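Local coordinates for protein putative peptidase M23 (Pseudomonas aeruginosa PAO1, PDB 2HSI) that binds a zinc ion and probably acts as a metalloendopeptidase of the M23 family, at residues A[150-164]-A[184-198]. Numbering follows the deposited sequence. Where two conformers were deposited one is given.
Sequences SNLMLDKPVDGPLSS and DFAVPAGTPIKAPAA. With ZN (zinc ion), chain C.
Phe185 lies against residues 156-162, its ring met by several side chains at once. Val158 comes obliquely with CG2, 3.6 Å from Phe185 CG, while Pro157 crosses the far end of the ring at about a right angle. With CG anti to its carbonyl carbon (chi1 -65°), the ring extends from the single backbone bridge with Leu162 to Pro157, whose CD lies 3.9 Å from Phe185 CZ. Gly160 O sits at the ring edge, near its plane, 3.6 Å from Phe185 CD1; the same oxygen receives Lys156 NZ from above its carbonyl plane, and Lys156 CE rests obliquely near Phe185 CE1. The other branch of Val158, CG1, lies 3.8 Å from Thr191 CG2, the two side chains crossing at about a right angle, and close to Pro192 O and Ile193 CG1. Val158 CG2 also reaches Val187 CG2, just ahead of the turn from Pro188 to Thr191. Next to it, Lys194 N binds a lone pair of Pro157 O in an almost straight bond (2.8 Å), and the lysine chain, bent at chi3 (-80°), brings NZ across to Asp159 OD2 in a 2.8 Å salt bridge, less certain because Asp159 has a second conformer.

Farther along, Asn151 uses the two N-H bonds of ND2, both in its amide plane, for Met153 O and Pro196 O. Asp155 N takes Pro196 O as well, at 3.1 Å, while the Asp155 carboxylate pairs with Arg242. Trp262 of strand 260-266 touches Pro157 and Phe185, joining this loop to the central sheet of the M23 domain. At the other end Asp184 OD1 binds zinc at 2.0 Å beside His180, His259 and His261. Asp184 N donates to Ser164 O and Asp184 O accepts from Ser163 N, holding the backbone on both sides of the CA that carries the zinc-binding carboxylate, consistent with a well-placed metal ligand.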
# COMPACT_ATOMS: atom_id res chain seq x y z
N SER A 150 -8.85 0.07 -8.88
CA SER A 150 -10.09 0.79 -9.19
C SER A 150 -9.88 2.30 -9.15
O SER A 150 -10.43 3.03 -9.97
CB SER A 150 -11.21 0.37 -8.23
OG SER A 150 -11.08 0.98 -6.94
N ASN A 151 -9.07 2.75 -8.20
CA ASN A 151 -8.71 4.16 -8.05
C ASN A 151 -7.36 4.28 -7.39
O ASN A 151 -7.03 3.51 -6.48
CB ASN A 151 -9.77 4.93 -7.23
CG ASN A 151 -10.20 4.19 -5.96
OD1 ASN A 151 -10.72 3.07 -6.03
ND2 ASN A 151 -10.01 4.82 -4.82
N LEU A 152 -6.56 5.24 -7.85
CA LEU A 152 -5.24 5.45 -7.28
C LEU A 152 -5.28 6.50 -6.19
O LEU A 152 -4.52 6.44 -5.23
CB LEU A 152 -4.20 5.82 -8.34
CG LEU A 152 -3.90 4.83 -9.47
CD1 LEU A 152 -2.83 5.43 -10.38
CD2 LEU A 152 -3.47 3.47 -8.96
N MET A 153 -6.18 7.48 -6.35
CA MET A 153 -6.50 8.38 -5.25
C MET A 153 -7.46 7.64 -4.33
O MET A 153 -8.56 7.24 -4.75
CB MET A 153 -7.12 9.69 -5.73
CG MET A 153 -7.32 10.70 -4.60
SD MET A 153 -7.96 12.32 -5.07
CE MET A 153 -7.75 13.23 -3.53
N LEU A 154 -7.03 7.46 -3.09
CA LEU A 154 -7.74 6.61 -2.13
C LEU A 154 -8.65 7.41 -1.22
O LEU A 154 -8.36 8.57 -0.90
CB LEU A 154 -6.73 5.83 -1.29
CG LEU A 154 -5.77 4.90 -2.02
CD1 LEU A 154 -4.84 4.19 -1.04
CD2 LEU A 154 -6.53 3.90 -2.86
N ASP A 155 -9.76 6.80 -0.81
CA ASP A 155 -10.60 7.37 0.22
C ASP A 155 -9.95 7.14 1.56
O ASP A 155 -9.27 6.13 1.75
CB ASP A 155 -11.98 6.72 0.24
CG ASP A 155 -12.78 6.98 -1.01
OD1 ASP A 155 -12.50 7.96 -1.74
OD2 ASP A 155 -13.72 6.20 -1.25
N LYS A 156 -10.17 8.06 2.49
CA LYS A 156 -9.89 7.82 3.90
C LYS A 156 -10.71 6.60 4.33
O LYS A 156 -11.89 6.52 4.02
CB LYS A 156 -10.26 9.03 4.74
CG LYS A 156 -9.33 10.22 4.57
CD LYS A 156 -9.89 11.46 5.26
CE LYS A 156 -9.92 11.29 6.76
NZ LYS A 156 -10.49 12.48 7.44
N PRO A 157 -10.06 5.64 5.01
CA PRO A 157 -10.76 4.45 5.48
C PRO A 157 -11.69 4.69 6.67
O PRO A 157 -12.58 3.87 6.92
CB PRO A 157 -9.63 3.49 5.86
CG PRO A 157 -8.45 4.34 6.08
CD PRO A 157 -8.63 5.62 5.34
N VAL A 158 -11.50 5.79 7.39
CA VAL A 158 -12.43 6.22 8.45
C VAL A 158 -12.70 7.72 8.36
O VAL A 158 -11.83 8.49 7.95
CB VAL A 158 -11.89 5.88 9.87
CG1 VAL A 158 -11.99 4.39 10.16
CG2 VAL A 158 -10.47 6.35 10.04
N ASP A 159 -13.92 8.12 8.73
CA ASP A 159 -14.29 9.53 8.77
C ASP A 159 -13.85 10.16 10.09
O ASP A 159 -14.64 10.28 11.03
CB ASP A 159 -15.80 9.71 8.54
CG ASP A 159 -16.28 9.12 7.22
OD1 ASP A 159 -15.56 9.23 6.20
OD2 ASP A 159 -17.39 8.54 7.20
N GLY A 160 -12.58 10.55 10.16
CA GLY A 160 -12.01 11.14 11.36
C GLY A 160 -10.67 11.78 11.06
O GLY A 160 -10.08 11.53 10.01
N PRO A 161 -10.17 12.61 12.00
CA PRO A 161 -8.91 13.33 11.82
C PRO A 161 -7.70 12.40 11.85
O PRO A 161 -7.74 11.37 12.53
CB PRO A 161 -8.87 14.29 13.03
CG PRO A 161 -10.27 14.27 13.60
CD PRO A 161 -10.78 12.91 13.31
N LEU A 162 -6.66 12.77 11.11
CA LEU A 162 -5.40 12.04 11.10
C LEU A 162 -4.70 12.24 12.43
O LEU A 162 -4.79 13.31 13.04
CB LEU A 162 -4.49 12.50 9.95
CG LEU A 162 -5.03 12.77 8.54
CD1 LEU A 162 -5.34 14.25 8.36
CD2 LEU A 162 -4.02 12.33 7.50
N SER A 163 -4.00 11.21 12.89
CA SER A 163 -3.26 11.25 14.14
C SER A 163 -1.76 11.17 13.84
O SER A 163 -1.19 12.12 13.28
CB SER A 163 -3.73 10.13 15.07
OG SER A 163 -3.02 10.15 16.30
N SER A 164 -1.12 10.06 14.18
CA SER A 164 0.31 9.87 13.93
C SER A 164 0.66 9.64 12.45
O SER A 164 -0.01 8.87 11.76
CB SER A 164 0.85 8.71 14.79
OG SER A 164 0.88 9.05 16.16
N ASP A 184 -2.02 6.92 11.30
CA ASP A 184 -3.05 6.77 12.33
C ASP A 184 -4.19 7.76 12.16
O ASP A 184 -4.01 8.84 11.59
CB ASP A 184 -2.46 6.95 13.73
CG ASP A 184 -1.81 5.71 14.26
OD1 ASP A 184 -1.75 4.69 13.52
OD2 ASP A 184 -1.35 5.73 15.42
N PHE A 185 -5.36 7.36 12.65
CA PHE A 185 -6.53 8.23 12.71
C PHE A 185 -7.07 8.23 14.14
O PHE A 185 -7.15 7.18 14.78
CB PHE A 185 -7.62 7.77 11.75
CG PHE A 185 -7.23 7.85 10.30
CD1 PHE A 185 -7.55 8.98 9.54
CD2 PHE A 185 -6.57 6.79 9.68
CE1 PHE A 185 -7.19 9.06 8.19
CE2 PHE A 185 -6.21 6.87 8.33
CZ PHE A 185 -6.52 8.00 7.59
N ALA A 186 -7.42 9.43 14.62
CA ALA A 186 -8.03 9.60 15.93
C ALA A 186 -9.53 9.32 15.84
O ALA A 186 -10.34 10.22 15.59
CB ALA A 186 -7.77 11.00 16.48
N VAL A 187 -9.89 8.05 16.01
CA VAL A 187 -11.29 7.59 16.01
C VAL A 187 -11.50 6.58 17.14
O VAL A 187 -10.57 5.86 17.51
CB VAL A 187 -11.73 6.98 14.64
CG1 VAL A 187 -11.99 8.06 13.59
CG2 VAL A 187 -10.73 5.95 14.13
N PRO A 188 -12.72 6.54 17.72
CA PRO A 188 -12.97 5.58 18.81
C PRO A 188 -13.12 4.14 18.33
O PRO A 188 -13.26 3.89 17.13
CB PRO A 188 -14.29 6.08 19.40
CG PRO A 188 -14.99 6.73 18.26
CD PRO A 188 -13.91 7.38 17.44
N ALA A 189 -13.07 3.19 19.27
CA ALA A 189 -13.35 1.78 19.00
C ALA A 189 -14.77 1.59 18.49
O ALA A 189 -15.71 2.22 18.99
CB ALA A 189 -13.11 0.94 20.25
N GLY A 190 -14.92 0.74 17.48
CA GLY A 190 -16.22 0.51 16.87
C GLY A 190 -16.51 1.33 15.62
O GLY A 190 -17.53 1.12 14.96
N THR A 191 -15.64 2.29 15.32
CA THR A 191 -15.73 3.06 14.07
C THR A 191 -15.55 2.10 12.88
O THR A 191 -14.61 1.32 12.87
CB THR A 191 -14.65 4.17 14.04
OG1 THR A 191 -14.82 5.04 15.17
CG2 THR A 191 -14.72 4.99 12.76
N PRO A 192 -16.48 2.13 11.90
CA PRO A 192 -16.36 1.25 10.73
C PRO A 192 -15.19 1.65 9.83
O PRO A 192 -14.96 2.84 9.62
CB PRO A 192 -17.69 1.46 9.98
CG PRO A 192 -18.60 2.14 10.96
CD PRO A 192 -17.70 2.96 11.83
N ILE A 193 -14.45 0.65 9.35
CA ILE A 193 -13.30 0.86 8.46
C ILE A 193 -13.70 0.46 7.05
O ILE A 193 -14.13 -0.66 6.82
CB ILE A 193 -12.05 0.04 8.92
CG1 ILE A 193 -11.62 0.46 10.33
CG2 ILE A 193 -10.88 0.23 7.95
CD1 ILE A 193 -10.59 -0.46 10.97
N LYS A 194 -13.56 1.40 6.12
CA LYS A 194 -13.98 1.19 4.74
C LYS A 194 -12.79 1.01 3.79
O LYS A 194 -11.75 1.63 3.98
CB LYS A 194 -14.92 2.31 4.29
CG LYS A 194 -16.27 2.31 5.03
CD LYS A 194 -16.89 3.69 5.08
CE LYS A 194 -16.26 4.55 6.17
NZ LYS A 194 -16.81 5.94 6.19
N ALA A 195 -12.96 0.14 2.79
CA ALA A 195 -11.93 -0.08 1.76
C ALA A 195 -11.64 1.22 1.01
O ALA A 195 -12.55 1.84 0.46
CB ALA A 195 -12.38 -1.15 0.79
N PRO A 196 -10.37 1.66 1.04
CA PRO A 196 -9.94 2.90 0.35
C PRO A 196 -10.06 2.82 -1.18
O PRO A 196 -10.20 3.86 -1.84
CB PRO A 196 -8.46 3.03 0.75
CG PRO A 196 -8.31 2.20 1.98
CD PRO A 196 -9.25 1.04 1.77
N ALA A 197 -9.97 1.60 -1.71
CA ALA A 197 -10.22 1.27 -3.12
C ALA A 197 -10.76 -0.14 -3.13
O ALA A 197 -10.68 -0.84 -2.12
CB ALA A 197 -8.92 1.32 -3.93
N ALA A 198 -11.26 -0.60 -4.28
CA ALA A 198 -11.72 -2.00 -4.41
C ALA A 198 -10.54 -2.95 -4.27
O ALA A 198 -9.39 -2.57 -4.49
CB ALA A 198 -12.44 -2.23 -5.72
ZN ZN C . -0.21 3.49 13.81
O HOH W 1 -8.63 -2.23 -7.08
O HOH W 2 -14.14 4.48 1.13
O HOH W 3 -15.79 5.33 9.50